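Local structure of thiosulfate sulfurtransferase YnjE (Escherichia coli, 2WLR) at residues Glu123-Pro128 against Val231-Gly236; Trp148-Ala153 against Thr205-Gly210; Ile172-Val177 against Ala217-Ile222. The protein catalyses the transfer of sulfur from thiosulfate to cyanide, giving thiocyanate and sulfite, as a periplasmic, monomeric sulfurtransferase built from rhodanese domains. One frame throughout, in Å; residues are numbered along the deposited sequence.

Contact 1: Glu123-Pro128 against Val231-Gly236; sequences EQLVYP and VRLLDG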
ATOM      1  N   GLU A 123      11.452  -1.856  -0.439  1.00  9.70           N
ATOM      2  CA  GLU A 123      11.641  -3.285  -0.296  1.00  9.61           C
ATOM      3  C   GLU A 123      10.566  -3.953   0.543  1.00  8.59           C
ATOM      4  O   GLU A 123      10.454  -5.170   0.547  1.00  8.43           O
ATOM      5  CB  GLU A 123      13.040  -3.571   0.272  1.00 10.66           C
ATOM      6  CG  GLU A 123      13.259  -3.301   1.741  1.00 13.10           C
ATOM      7  CD  GLU A 123      13.363  -1.826   2.105  1.00 15.13           C
ATOM      8  OE1 GLU A 123      13.589  -0.971   1.222  1.00 17.44           O
ATOM      9  OE2 GLU A 123      13.266  -1.531   3.318  1.00 21.90           O
ATOM     10  N   GLN A 124       9.771  -3.154   1.232  1.00  8.60           N
ATOM     11  CA  GLN A 124       8.620  -3.686   1.980  1.00  8.86           C
ATOM     12  C   GLN A 124       7.452  -4.047   1.129  1.00  8.73           C
ATOM     13  O   GLN A 124       6.540  -4.725   1.607  1.00  9.79           O
ATOM     14  CB  GLN A 124       8.170  -2.686   3.024  1.00  8.05           C
ATOM     15  CG  GLN A 124       9.210  -2.488   4.154  1.00  8.41           C
ATOM     16  CD  GLN A 124       8.992  -1.244   4.985  1.00  8.99           C
ATOM     17  OE1 GLN A 124       8.055  -0.462   4.790  1.00  9.54           O
ATOM     18  NE2 GLN A 124       9.865  -1.063   5.974  1.00 10.06           N
ATOM     19  N   LEU A 125       7.410  -3.558  -0.103  1.00  8.33           N
ATOM     20  CA  LEU A 125       6.305  -3.793  -1.049  1.00  9.48           C
ATOM     21  C   LEU A 125       6.876  -4.555  -2.201  1.00  8.94           C
ATOM     22  O   LEU A 125       7.318  -3.990  -3.203  1.00  9.48           O
ATOM     23  CB  LEU A 125       5.675  -2.469  -1.527  1.00 10.30           C
ATOM     24  CG  LEU A 125       4.921  -1.718  -0.445  1.00 15.07           C
ATOM     25  CD1 LEU A 125       4.535  -0.342  -0.934  1.00 17.34           C
ATOM     26  CD2 LEU A 125       3.671  -2.428   0.028  1.00 18.69           C
ATOM     27  N   VAL A 126       6.868  -5.873  -2.074  1.00  8.93           N
ATOM     28  CA  VAL A 126       7.479  -6.720  -3.100  1.00  8.90           C
ATOM     29  C   VAL A 126       6.546  -6.976  -4.302  1.00  8.93           C
ATOM     30  O   VAL A 126       5.368  -6.605  -4.294  1.00  8.62           O
ATOM     31  CB  VAL A 126       7.994  -8.040  -2.492  1.00  8.74           C
ATOM     32  CG1 VAL A 126       8.838  -7.742  -1.225  1.00 10.45           C
ATOM     33  CG2 VAL A 126       6.815  -9.007  -2.189  1.00 10.77           C
ATOM     34  N   TYR A 127       7.065  -7.622  -5.332  1.00  8.12           N
ATOM     35  CA  TYR A 127       6.336  -7.877  -6.557  1.00  8.71           C
ATOM     36  C   TYR A 127       6.571  -9.337  -6.992  1.00  9.43           C
ATOM     37  O   TYR A 127       7.498  -9.996  -6.479  1.00  9.86           O
ATOM     38  CB  TYR A 127       6.745  -6.854  -7.618  1.00  9.11           C
ATOM     39  CG  TYR A 127       8.173  -6.935  -8.096  1.00  9.39           C
ATOM     40  CD1 TYR A 127       9.219  -6.390  -7.370  1.00  9.36           C
ATOM     41  CD2 TYR A 127       8.470  -7.552  -9.306  1.00 10.58           C
ATOM     42  CE1 TYR A 127      10.504  -6.449  -7.839  1.00  9.55           C
ATOM     43  CE2 TYR A 127       9.785  -7.627  -9.772  1.00 10.23           C
ATOM     44  CZ  TYR A 127      10.784  -7.078  -9.034  1.00 10.63           C
ATOM     45  OH  TYR A 127      12.062  -7.169  -9.549  1.00 13.47           O
ATOM     46  N   PRO A 128       5.748  -9.858  -7.919  1.00 10.09           N
ATOM     47  CA  PRO A 128       5.764 -11.317  -8.142  1.00 10.09           C
ATOM     48  C   PRO A 128       7.090 -11.921  -8.575  1.00 11.24           C
ATOM     49  O   PRO A 128       7.540 -12.916  -7.986  1.00 10.97           O
ATOM     50  CB  PRO A 128       4.659 -11.522  -9.190  1.00 10.64           C
ATOM     51  CG  PRO A 128       3.695 -10.436  -8.885  1.00 10.59           C
ATOM     52  CD  PRO A 128       4.580  -9.247  -8.550  1.00 11.48           C
ATOM     53  N   VAL A 231       8.605  -7.405   7.952  1.00  8.91           N
ATOM     54  CA  VAL A 231       7.306  -7.788   7.439  1.00  8.91           C
ATOM     55  C   VAL A 231       7.086  -6.992   6.143  1.00  8.23           C
ATOM     56  O   VAL A 231       7.247  -5.758   6.109  1.00  8.68           O
ATOM     57  CB  VAL A 231       6.156  -7.513   8.419  1.00  7.93           C
ATOM     58  CG1 VAL A 231       4.841  -7.948   7.825  1.00  9.77           C
ATOM     59  CG2 VAL A 231       6.377  -8.226   9.762  1.00 10.78           C
ATOM     60  N   ARG A 232       6.679  -7.707   5.116  1.00  7.93           N
ATOM     61  CA  ARG A 232       6.501  -7.182   3.772  1.00  8.48           C
ATOM     62  C   ARG A 232       5.176  -7.638   3.207  1.00  8.66           C
ATOM     63  O   ARG A 232       4.570  -8.614   3.686  1.00  9.18           O
ATOM     64  CB  ARG A 232       7.626  -7.654   2.871  1.00  8.43           C
ATOM     65  CG  ARG A 232       8.968  -7.399   3.471  1.00  8.78           C
ATOM     66  CD  ARG A 232      10.068  -7.625   2.499  1.00 10.74           C
ATOM     67  NE  ARG A 232      11.359  -7.692   3.141  1.00 10.68           N
ATOM     68  CZ  ARG A 232      12.510  -7.697   2.479  1.00 13.13           C
ATOM     69  NH1 ARG A 232      12.533  -7.532   1.164  1.00 12.79           N
ATOM     70  NH2 ARG A 232      13.637  -7.861   3.153  1.00 13.84           N
ATOM     71  N   LEU A 233       4.713  -6.915   2.189  1.00  8.55           N
ATOM     72  CA  LEU A 233       3.471  -7.248   1.478  1.00  8.53           C
ATOM     73  C   LEU A 233       3.793  -7.462   0.037  1.00  8.80           C
ATOM     74  O   LEU A 233       4.624  -6.773  -0.533  1.00  9.82           O
ATOM     75  CB  LEU A 233       2.483  -6.089   1.491  1.00 10.30           C
ATOM     76  CG  LEU A 233       1.875  -5.681   2.818  1.00 12.61           C
ATOM     77  CD1 LEU A 233       0.923  -4.476   2.596  1.00 14.39           C
ATOM     78  CD2 LEU A 233       1.156  -6.855   3.483  1.00 16.01           C
ATOM     79  N   LEU A 234       3.066  -8.369  -0.588  1.00  8.38           N
ATOM     80  CA  LEU A 234       3.020  -8.398  -2.047  1.00  8.41           C
ATOM     81  C   LEU A 234       2.105  -7.296  -2.565  1.00  9.33           C
ATOM     82  O   LEU A 234       0.912  -7.320  -2.356  1.00  9.13           O
ATOM     83  CB  LEU A 234       2.539  -9.755  -2.566  1.00  9.28           C
ATOM     84  CG  LEU A 234       2.348  -9.925  -4.071  1.00  8.94           C
ATOM     85  CD1 LEU A 234       3.651  -9.640  -4.849  1.00 10.97           C
ATOM     86  CD2 LEU A 234       1.845 -11.322  -4.409  1.00 10.84           C
ATOM     87  N   ASP A 235       2.692  -6.351  -3.280  1.00  9.34           N
ATOM     88  CA  ASP A 235       1.986  -5.154  -3.759  1.00  9.37           C
ATOM     89  C   ASP A 235       0.918  -5.621  -4.740  1.00  9.16           C
ATOM     90  O   ASP A 235       1.235  -6.329  -5.693  1.00 10.24           O
ATOM     91  CB  ASP A 235       3.018  -4.257  -4.441  1.00  9.99           C
ATOM     92  CG  ASP A 235       2.524  -2.847  -4.724  1.00  9.31           C
ATOM     93  OD1 ASP A 235       1.458  -2.446  -4.234  1.00 11.51           O
ATOM     94  OD2 ASP A 235       3.256  -2.180  -5.482  1.00 10.91           O
ATOM     95  N   GLY A 236      -0.339  -5.275  -4.467  1.00  8.99           N
ATOM     96  CA  GLY A 236      -1.432  -5.652  -5.332  1.00  9.01           C
ATOM     97  C   GLY A 236      -2.009  -7.026  -5.048  1.00 10.29           C
ATOM     98  O   GLY A 236      -3.054  -7.408  -5.609  1.00 13.13           O
TER
HETATM   99  O   HOH W   1       6.454  -2.306  -5.411  1.00 17.92           O

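Contact 2: Trp148-Ala153 against Thr205-Gly210; sequences WKVIEA and TVILYG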
ATOM      1  N   TRP A 148      12.742 -16.972   6.015  1.00 12.39           N
ATOM      2  CA  TRP A 148      11.576 -16.268   5.496  1.00 13.69           C
ATOM      3  C   TRP A 148      10.387 -17.206   5.306  1.00 13.32           C
ATOM      4  O   TRP A 148      10.518 -18.424   5.101  1.00 13.73           O
ATOM      5  CB  TRP A 148      11.924 -15.497   4.199  1.00 13.38           C
ATOM      6  CG  TRP A 148      12.515 -16.333   3.071  1.00 15.40           C
ATOM      7  CD1 TRP A 148      13.849 -16.549   2.812  1.00 15.05           C
ATOM      8  CD2 TRP A 148      11.802 -17.015   2.047  1.00 16.74           C
ATOM      9  NE1 TRP A 148      13.994 -17.352   1.729  1.00 18.04           N
ATOM     10  CE2 TRP A 148      12.756 -17.653   1.225  1.00 17.20           C
ATOM     11  CE3 TRP A 148      10.454 -17.175   1.758  1.00 20.24           C
ATOM     12  CZ2 TRP A 148      12.396 -18.442   0.131  1.00 19.20           C
ATOM     13  CZ3 TRP A 148      10.091 -17.955   0.676  1.00 22.04           C
ATOM     14  CH2 TRP A 148      11.059 -18.585  -0.127  1.00 18.90           C
ATOM     15  N   LYS A 149       9.201 -16.610   5.377  1.00 12.32           N
ATOM     16  CA  LYS A 149       7.943 -17.272   5.181  1.00 13.07           C
ATOM     17  C   LYS A 149       7.109 -16.424   4.225  1.00 11.76           C
ATOM     18  O   LYS A 149       7.139 -15.177   4.330  1.00 11.71           O
ATOM     19  CB  LYS A 149       7.193 -17.387   6.513  1.00 13.02           C
ATOM     20  CG  LYS A 149       7.903 -18.114   7.629  1.00 17.06           C
ATOM     21  CD  LYS A 149       8.038 -19.590   7.302  1.00 17.53           C
ATOM     22  CE  LYS A 149       8.092 -20.489   8.559  1.00 20.14           C
ATOM     23  NZ  LYS A 149       9.476 -20.864   8.879  1.00 23.00           N
ATOM     24  N   VAL A 150       6.354 -17.077   3.359  1.00 10.77           N
ATOM     25  CA  VAL A 150       5.315 -16.459   2.542  1.00 11.25           C
ATOM     26  C   VAL A 150       3.966 -16.970   3.017  1.00 10.31           C
ATOM     27  O   VAL A 150       3.787 -18.165   3.215  1.00 10.43           O
ATOM     28  CB  VAL A 150       5.495 -16.752   1.064  1.00 12.15           C
ATOM     29  CG1 VAL A 150       4.372 -16.110   0.244  1.00 13.21           C
ATOM     30  CG2 VAL A 150       6.851 -16.232   0.595  1.00 14.28           C
ATOM     31  N   ILE A 151       3.028 -16.069   3.252  1.00  9.77           N
ATOM     32  CA  ILE A 151       1.765 -16.410   3.877  1.00 10.50           C
ATOM     33  C   ILE A 151       0.629 -15.677   3.221  1.00  9.93           C
ATOM     34  O   ILE A 151       0.663 -14.430   3.124  1.00  9.72           O
ATOM     35  CB  ILE A 151       1.774 -16.049   5.373  1.00  9.66           C
ATOM     36  CG1 ILE A 151       3.016 -16.625   6.086  1.00 12.48           C
ATOM     37  CG2 ILE A 151       0.528 -16.580   6.057  1.00 11.44           C
ATOM     38  CD1 ILE A 151       2.991 -16.516   7.577  1.00 12.51           C
ATOM     39  N   GLU A 152      -0.389 -16.424   2.814  1.00 10.14           N
ATOM     40  CA  GLU A 152      -1.656 -15.886   2.322  1.00  9.86           C
ATOM     41  C   GLU A 152      -2.565 -15.626   3.508  1.00 10.03           C
ATOM     42  O   GLU A 152      -2.716 -16.475   4.385  1.00 11.37           O
ATOM     43  CB  GLU A 152      -2.395 -16.851   1.374  1.00 10.13           C
ATOM     44  CG  GLU A 152      -3.666 -16.249   0.836  1.00 11.10           C
ATOM     45  CD  GLU A 152      -4.289 -16.960  -0.367  1.00 12.97           C
ATOM     46  OE1 GLU A 152      -3.616 -17.729  -1.108  1.00 12.23           O
ATOM     47  OE2 GLU A 152      -5.495 -16.669  -0.611  1.00 15.16           O
ATOM     48  N   ALA A 153      -3.160 -14.438   3.555  1.00  9.78           N
ATOM     49  CA  ALA A 153      -4.103 -14.064   4.610  1.00 10.13           C
ATOM     50  C   ALA A 153      -5.483 -13.836   4.012  1.00 11.68           C
ATOM     51  O   ALA A 153      -5.620 -13.196   2.968  1.00 11.89           O
ATOM     52  CB  ALA A 153      -3.605 -12.761   5.351  1.00 11.13           C
ATOM     53  N   THR A 205      11.694 -13.194   8.322  1.00 11.52           N
ATOM     54  CA  THR A 205      11.033 -12.287   7.379  1.00 11.29           C
ATOM     55  C   THR A 205       9.698 -12.897   6.987  1.00 11.20           C
ATOM     56  O   THR A 205       9.622 -14.045   6.612  1.00 12.47           O
ATOM     57  CB  THR A 205      11.851 -12.039   6.111  1.00 10.83           C
ATOM     58  OG1 THR A 205      13.091 -11.429   6.469  1.00 12.75           O
ATOM     59  CG2 THR A 205      11.074 -11.113   5.126  1.00 12.07           C
ATOM     60  N   VAL A 206       8.634 -12.104   7.053  1.00  9.16           N
ATOM     61  CA  VAL A 206       7.303 -12.584   6.668  1.00  9.43           C
ATOM     62  C   VAL A 206       6.808 -11.765   5.482  1.00  8.78           C
ATOM     63  O   VAL A 206       6.719 -10.528   5.577  1.00  9.46           O
ATOM     64  CB  VAL A 206       6.328 -12.519   7.816  1.00  9.09           C
ATOM     65  CG1 VAL A 206       4.968 -12.994   7.362  1.00 10.10           C
ATOM     66  CG2 VAL A 206       6.814 -13.350   9.052  1.00 10.38           C
ATOM     67  N   ILE A 207       6.484 -12.445   4.402  1.00  9.06           N
ATOM     68  CA  ILE A 207       5.886 -11.820   3.222  1.00  9.50           C
ATOM     69  C   ILE A 207       4.424 -12.267   3.172  1.00  9.13           C
ATOM     70  O   ILE A 207       4.138 -13.434   2.947  1.00 10.00           O
ATOM     71  CB  ILE A 207       6.662 -12.164   1.932  1.00 11.09           C
ATOM     72  CG1 ILE A 207       8.147 -11.797   2.094  1.00 12.78           C
ATOM     73  CG2 ILE A 207       6.070 -11.450   0.737  1.00 13.00           C
ATOM     74  CD1 ILE A 207       9.040 -12.883   1.680  1.00 14.49           C
ATOM     75  N   LEU A 208       3.515 -11.337   3.344  1.00  8.37           N
ATOM     76  CA  LEU A 208       2.088 -11.592   3.334  1.00  9.08           C
ATOM     77  C   LEU A 208       1.460 -11.153   2.033  1.00  9.40           C
ATOM     78  O   LEU A 208       1.842 -10.126   1.431  1.00 10.62           O
ATOM     79  CB  LEU A 208       1.411 -10.865   4.507  1.00  9.70           C
ATOM     80  CG  LEU A 208       1.649 -11.526   5.872  1.00 11.02           C
ATOM     81  CD1 LEU A 208       1.782 -10.510   6.990  1.00 11.08           C
ATOM     82  CD2 LEU A 208       0.530 -12.559   6.147  1.00 13.02           C
ATOM     83  N   TYR A 209       0.454 -11.898   1.608  1.00  8.91           N
ATOM     84  CA  TYR A 209      -0.375 -11.480   0.487  1.00  8.15           C
ATOM     85  C   TYR A 209      -1.781 -11.889   0.730  1.00  9.11           C
ATOM     86  O   TYR A 209      -2.058 -12.765   1.529  1.00  9.45           O
ATOM     87  CB  TYR A 209       0.107 -12.023  -0.868  1.00  8.72           C
ATOM     88  CG  TYR A 209      -0.183 -13.509  -1.102  1.00  9.76           C
ATOM     89  CD1 TYR A 209       0.644 -14.500  -0.597  1.00  9.99           C
ATOM     90  CD2 TYR A 209      -1.298 -13.900  -1.833  1.00  9.45           C
ATOM     91  CE1 TYR A 209       0.343 -15.853  -0.822  1.00  9.67           C
ATOM     92  CE2 TYR A 209      -1.573 -15.230  -2.048  1.00  9.19           C
ATOM     93  CZ  TYR A 209      -0.762 -16.184  -1.548  1.00  9.94           C
ATOM     94  OH  TYR A 209      -1.053 -17.529  -1.758  1.00 10.30           O
ATOM     95  N   GLY A 210      -2.683 -11.240   0.035  1.00 10.47           N
ATOM     96  CA  GLY A 210      -4.092 -11.601   0.124  1.00 11.21           C
ATOM     97  C   GLY A 210      -4.739 -11.500  -1.229  1.00 11.20           C
ATOM     98  O   GLY A 210      -4.219 -10.875  -2.120  1.00 10.91           O
TER

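Contact 3: Ile172-Val177 against Ala217-Ile222; sequences IDTNEV and ARVAQI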
ATOM      1  N   ILE A 172      -2.961 -17.944   6.772  1.00 10.25           N
ATOM      2  CA  ILE A 172      -3.411 -17.458   8.071  1.00 11.80           C
ATOM      3  C   ILE A 172      -4.851 -16.969   7.898  1.00 11.06           C
ATOM      4  O   ILE A 172      -5.158 -16.149   7.021  1.00 10.56           O
ATOM      5  CB  ILE A 172      -2.532 -16.333   8.648  1.00 11.64           C
ATOM      6  CG1 ILE A 172      -1.191 -16.872   9.115  1.00 15.85           C
ATOM      7  CG2 ILE A 172      -3.236 -15.628   9.844  1.00 15.07           C
ATOM      8  CD1 ILE A 172      -0.227 -15.794   9.519  1.00 18.00           C
ATOM      9  N   ASP A 173      -5.741 -17.469   8.751  1.00 11.12           N
ATOM     10  CA  ASP A 173      -7.098 -16.986   8.895  1.00 11.59           C
ATOM     11  C   ASP A 173      -7.001 -15.707   9.739  1.00 11.32           C
ATOM     12  O   ASP A 173      -6.401 -15.722  10.830  1.00 11.09           O
ATOM     13  CB  ASP A 173      -7.877 -18.096   9.631  1.00 11.55           C
ATOM     14  CG  ASP A 173      -9.340 -17.797   9.868  1.00 13.72           C
ATOM     15  OD1 ASP A 173      -9.814 -16.640   9.835  1.00 13.11           O
ATOM     16  OD2 ASP A 173     -10.024 -18.797  10.205  1.00 17.81           O
ATOM     17  N   THR A 174      -7.588 -14.607   9.280  1.00 11.00           N
ATOM     18  CA  THR A 174      -7.559 -13.362  10.049  1.00 11.68           C
ATOM     19  C   THR A 174      -8.170 -13.513  11.453  1.00 12.12           C
ATOM     20  O   THR A 174      -7.821 -12.789  12.382  1.00 12.07           O
ATOM     21  CB  THR A 174      -8.250 -12.211   9.303  1.00 10.27           C
ATOM     22  OG1 THR A 174      -9.570 -12.600   8.895  1.00 11.04           O
ATOM     23  CG2 THR A 174      -7.457 -11.807   8.053  1.00 12.05           C
ATOM     24  N   ASN A 175      -9.083 -14.463  11.623  1.00 12.90           N
ATOM     25  CA  ASN A 175      -9.614 -14.731  12.950  1.00 13.83           C
ATOM     26  C   ASN A 175      -8.571 -15.251  13.939  1.00 13.68           C
ATOM     27  O   ASN A 175      -8.834 -15.309  15.141  1.00 14.18           O
ATOM     28  CB  ASN A 175     -10.796 -15.712  12.874  1.00 14.17           C
ATOM     29  CG  ASN A 175     -12.020 -15.126  12.172  1.00 15.88           C
ATOM     30  OD1 ASN A 175     -12.734 -15.837  11.452  1.00 25.86           O
ATOM     31  ND2 ASN A 175     -12.280 -13.841  12.378  1.00 17.15           N
ATOM     32  N   GLU A 176      -7.387 -15.641  13.457  1.00 13.33           N
ATOM     33  CA  GLU A 176      -6.263 -15.979  14.349  1.00 13.55           C
ATOM     34  C   GLU A 176      -5.619 -14.747  14.971  1.00 13.19           C
ATOM     35  O   GLU A 176      -4.843 -14.875  15.915  1.00 13.16           O
ATOM     36  CB  GLU A 176      -5.166 -16.758  13.620  1.00 13.98           C
ATOM     37  CG  GLU A 176      -5.601 -18.074  13.041  1.00 15.52           C
ATOM     38  CD  GLU A 176      -4.489 -18.752  12.264  1.00 16.94           C
ATOM     39  OE1 GLU A 176      -3.427 -19.004  12.877  1.00 19.21           O
ATOM     40  OE2 GLU A 176      -4.649 -19.015  11.052  1.00 17.74           O
ATOM     41  N   VAL A 177      -5.872 -13.553  14.435  1.00 11.34           N
ATOM     42  CA  VAL A 177      -5.202 -12.365  14.962  1.00 11.67           C
ATOM     43  C   VAL A 177      -6.125 -11.304  15.565  1.00 10.35           C
ATOM     44  O   VAL A 177      -5.628 -10.352  16.149  1.00 10.72           O
ATOM     45  CB  VAL A 177      -4.305 -11.690  13.903  1.00 11.09           C
ATOM     46  CG1 VAL A 177      -3.433 -12.751  13.223  1.00 14.96           C
ATOM     47  CG2 VAL A 177      -5.147 -10.922  12.862  1.00 12.91           C
ATOM     48  N   ALA A 217      -2.496  -6.825   5.101  1.00  7.86           N
ATOM     49  CA  ALA A 217      -2.002  -5.692   5.818  1.00  7.38           C
ATOM     50  C   ALA A 217      -2.379  -5.727   7.287  1.00  6.47           C
ATOM     51  O   ALA A 217      -1.621  -5.308   8.158  1.00  7.65           O
ATOM     52  CB  ALA A 217      -2.487  -4.369   5.197  1.00  7.47           C
ATOM     53  N   ARG A 218      -3.587  -6.200   7.557  1.00  6.79           N
ATOM     54  CA  ARG A 218      -4.048  -6.313   8.932  1.00  6.76           C
ATOM     55  C   ARG A 218      -3.159  -7.240   9.715  1.00  7.25           C
ATOM     56  O   ARG A 218      -2.717  -6.905  10.822  1.00  8.29           O
ATOM     57  CB  ARG A 218      -5.510  -6.773   8.928  1.00  7.59           C
ATOM     58  CG  ARG A 218      -6.068  -7.096  10.319  1.00  8.08           C
ATOM     59  CD  ARG A 218      -6.102  -5.911  11.240  1.00  8.59           C
ATOM     60  NE  ARG A 218      -7.021  -6.161  12.354  1.00  9.14           N
ATOM     61  CZ  ARG A 218      -7.189  -5.375  13.416  1.00  9.29           C
ATOM     62  NH1 ARG A 218      -6.456  -4.292  13.595  1.00 10.34           N
ATOM     63  NH2 ARG A 218      -8.090  -5.732  14.353  1.00  9.86           N
ATOM     64  N   VAL A 219      -2.907  -8.423   9.148  1.00  7.43           N
ATOM     65  CA  VAL A 219      -2.025  -9.389   9.797  1.00  8.23           C
ATOM     66  C   VAL A 219      -0.631  -8.782   9.921  1.00  7.22           C
ATOM     67  O   VAL A 219       0.014  -8.888  10.958  1.00  8.20           O
ATOM     68  CB  VAL A 219      -1.980 -10.705   9.032  1.00  7.66           C
ATOM     69  CG1 VAL A 219      -0.999 -11.693   9.657  1.00  9.69           C
ATOM     70  CG2 VAL A 219      -3.369 -11.336   8.974  1.00  9.58           C
ATOM     71  N   ALA A 220      -0.155  -8.121   8.872  1.00  7.17           N
ATOM     72  CA  ALA A 220       1.170  -7.558   8.897  1.00  7.13           C
ATOM     73  C   ALA A 220       1.364  -6.545   9.985  1.00  8.30           C
ATOM     74  O   ALA A 220       2.398  -6.555  10.664  1.00  8.01           O
ATOM     75  CB  ALA A 220       1.501  -6.918   7.519  1.00  7.26           C
ATOM     76  N   GLN A 221       0.446  -5.595  10.122  1.00  8.69           N
ATOM     77  CA  GLN A 221       0.616  -4.538  11.091  1.00  8.60           C
ATOM     78  C   GLN A 221       0.629  -5.124  12.510  1.00  7.99           C
ATOM     79  O   GLN A 221       1.397  -4.682  13.375  1.00  8.12           O
ATOM     80  CB  GLN A 221      -0.467  -3.470  10.920  1.00  8.71           C
ATOM     81  CG  GLN A 221      -0.345  -2.231  11.841  1.00 10.63           C
ATOM     82  CD  GLN A 221      -0.953  -2.427  13.231  1.00 10.42           C
ATOM     83  OE1 GLN A 221      -1.662  -3.371  13.458  1.00 14.01           O
ATOM     84  NE2 GLN A 221      -0.622  -1.533  14.167  1.00 14.23           N
ATOM     85  N   ILE A 222      -0.214  -6.139  12.746  1.00  7.37           N
ATOM     86  CA  ILE A 222      -0.262  -6.782  14.061  1.00  8.81           C
ATOM     87  C   ILE A 222       1.055  -7.528  14.343  1.00  8.50           C
ATOM     88  O   ILE A 222       1.592  -7.467  15.443  1.00  7.75           O
ATOM     89  CB  ILE A 222      -1.496  -7.688  14.182  1.00  8.13           C
ATOM     90  CG1 ILE A 222      -2.740  -6.811  14.345  1.00  9.53           C
ATOM     91  CG2 ILE A 222      -1.384  -8.614  15.418  1.00  9.60           C
ATOM     92  CD1 ILE A 222      -4.043  -7.520  14.069  1.00  9.58           C
TER

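Contact 1: Glu123-Pro128 against Val231-Gly236
Leu-125 and Val-126 pair in parallel with Leu-233 and Leu-234, two successive bridges at one margin of a sheet. Leu-233 N donates to Gln-124 O at 2.9 Å, in a nearly straight bond of 167°. The carbonyl O of Leu-233 in turn takes Val-126 N, in a more bent bond of the same length, so Leu-233 is gripped through both its backbone polar groups. Asp-235 N then donates to Val-126 O just past the end of strand 231-234.

The side chains divide between the two faces. Leu-125 and Leu-233 run side by side on one face, with CD2 of Leu-125 4.1 Å from CB of Leu-233. On the other, the CD1 methyl of Leu-234 comes to 3.5 Å from Val-126 O and also meets CD of Pro-128 at 3.8 Å. Arg-232 stretches out from CG to NE and crosses Val-126 at about a right angle. Its CD lies 3.2 Å from Glu-123 O, which NH1 also meets in a weak hydrogen bond; the stronger hold on its guanidinium is the salt bridge from NE to Asp-230. A water lies within hydrogen-bonding distance of both Leu-125 O and Asp-235 OD2, while OD1 of Asp-235 accepts from the backbone N of Met-340.

Strand 125-126 is the outermost on this side of a five-stranded parallel sheet, and 231-234 lies between it and strand 205-209. Helix 213-226 packs on Val-231 and Leu-233, and helix 369-380 covers Leu-125 and Leu-233 through Ala-380 and Met-376.

Contact 2: Trp148-Ala153 against Thr205-Gly210
Strands 148-153 and 205-209 run parallel, from Trp-148 beside Thr-205 to Glu-152 beside Tyr-209, with their axes 4.7 Å apart at closest and 17° from exact alignment. Five backbone hydrogen bonds join them. Lys-149 and Ile-151 each donate and accept, and the series closes with Ala-153 N giving to Tyr-209 O at 2.8 Å. CA-H groups add weaker contacts to the same carbonyls, as where Leu-208 CA meets Ile-151 O at 3.2 Å.

Apolar packing occupies both faces. Ile-151 and Leu-208 lie side by side, CD2 of Leu-208 resting 3.8 Å from CB of Ile-151, and CD1 of Ile-151 reaches back to CG1 of Val-206. On the other face CG2 of Val-150 touches CD1 of Ile-207, and CG1 of Val-150 stands at the edge of the Tyr-209 ring.

The aromatic and polar contacts centre on that ring. A chi1 of 75° sets Tyr-209 CG between the backbone N and the carbonyl carbon; Glu-152 CB lies over one face of the ring, 3.9 Å from its centroid, a CH-pi contact. Tyr-209 OH gives a weak hydrogen bond to Glu-152 OE1 at 2.7 Å, and the hydroxyl also bonds Ile-166 N; Glu-152 OE2 is held by a salt bridge to Arg-211. An alanine in place of Tyr-209 would probably leave Glu-152 CB without its aromatic cover and Ile-166 N without its hydroxyl partner.

Strands 205-209 and 148-154 are adjacent inner strands of the parallel sheet, of order 1-5-4-2-3, with helices on both sides: the alpha/beta core of a rhodanese domain.

Contact 3: Ile172-Val177 against Ala217-Ile222
Val-177 faces Ile-222 across the closest meeting of these segments, its CG2 3.8 Å from the CD1 methyl of Ile-222. Val-177 CG2, set between its own backbone N and carbonyl carbon, also lies 4.3 Å from CG2 of Val-219. Val-219 is the shared partner: its CG1, anti to the backbone N (chi1 177°), meets CD1 of Ile-172 at 4.2 Å, and its CG2 touches CG2 of Thr-174.

The next shell sets the shape of 172-177. Asp-173 OD1 accepts from Asn-175 N at 2.9 Å from above the carboxylate plane, making an Asx turn, and Glu-176 OE2 takes Asp-173 N. Asp-173 OD1 also bonds Gly-156 N, and Glu-176 OE1 forms a salt bridge with Lys-197. On the helix, CD1 of Ile-222 lies over one face of the Arg-218 guanidinium, 3.6 Å above its plane and offset toward the rim. That group is held by Glu-178 and Asp-390.

Across the segments the chemistry is wholly apolar: methyl groups of beta-branched side chains join helix 213-226 to the outermost strand 170-173 and its following turn. Such packing supplies fit of shape without directional bonds; orientation comes instead from the hydrogen bonds of Asp-173 and Glu-176 and the salt bridges of Glu-176 and Arg-218.

All three contacts belong to one parallel sheet and helix 213-226 on one of its faces. Contacts 1 and 2 have centres about 9 Å apart and meet where strand 231-234 lies against 205-209: Arg-232 N is 2.9 Å from Val-206 O, a probable hydrogen bond. Contact 3, its centre about 11 Å from that of contact 2, continues to the other margin through a probable hydrogen bond of Ile-172 N to Glu-152 O at 2.8 Å. Helix 213-226 also packs its Ala-220 on Val-231 of contact 1. The Leu-233 side chain lies about 12 Å from that of Arg-370, probably a substrate-binding residue; the side chain of Thr-174 is about 5 Å from a bound HEPES buffer molecule.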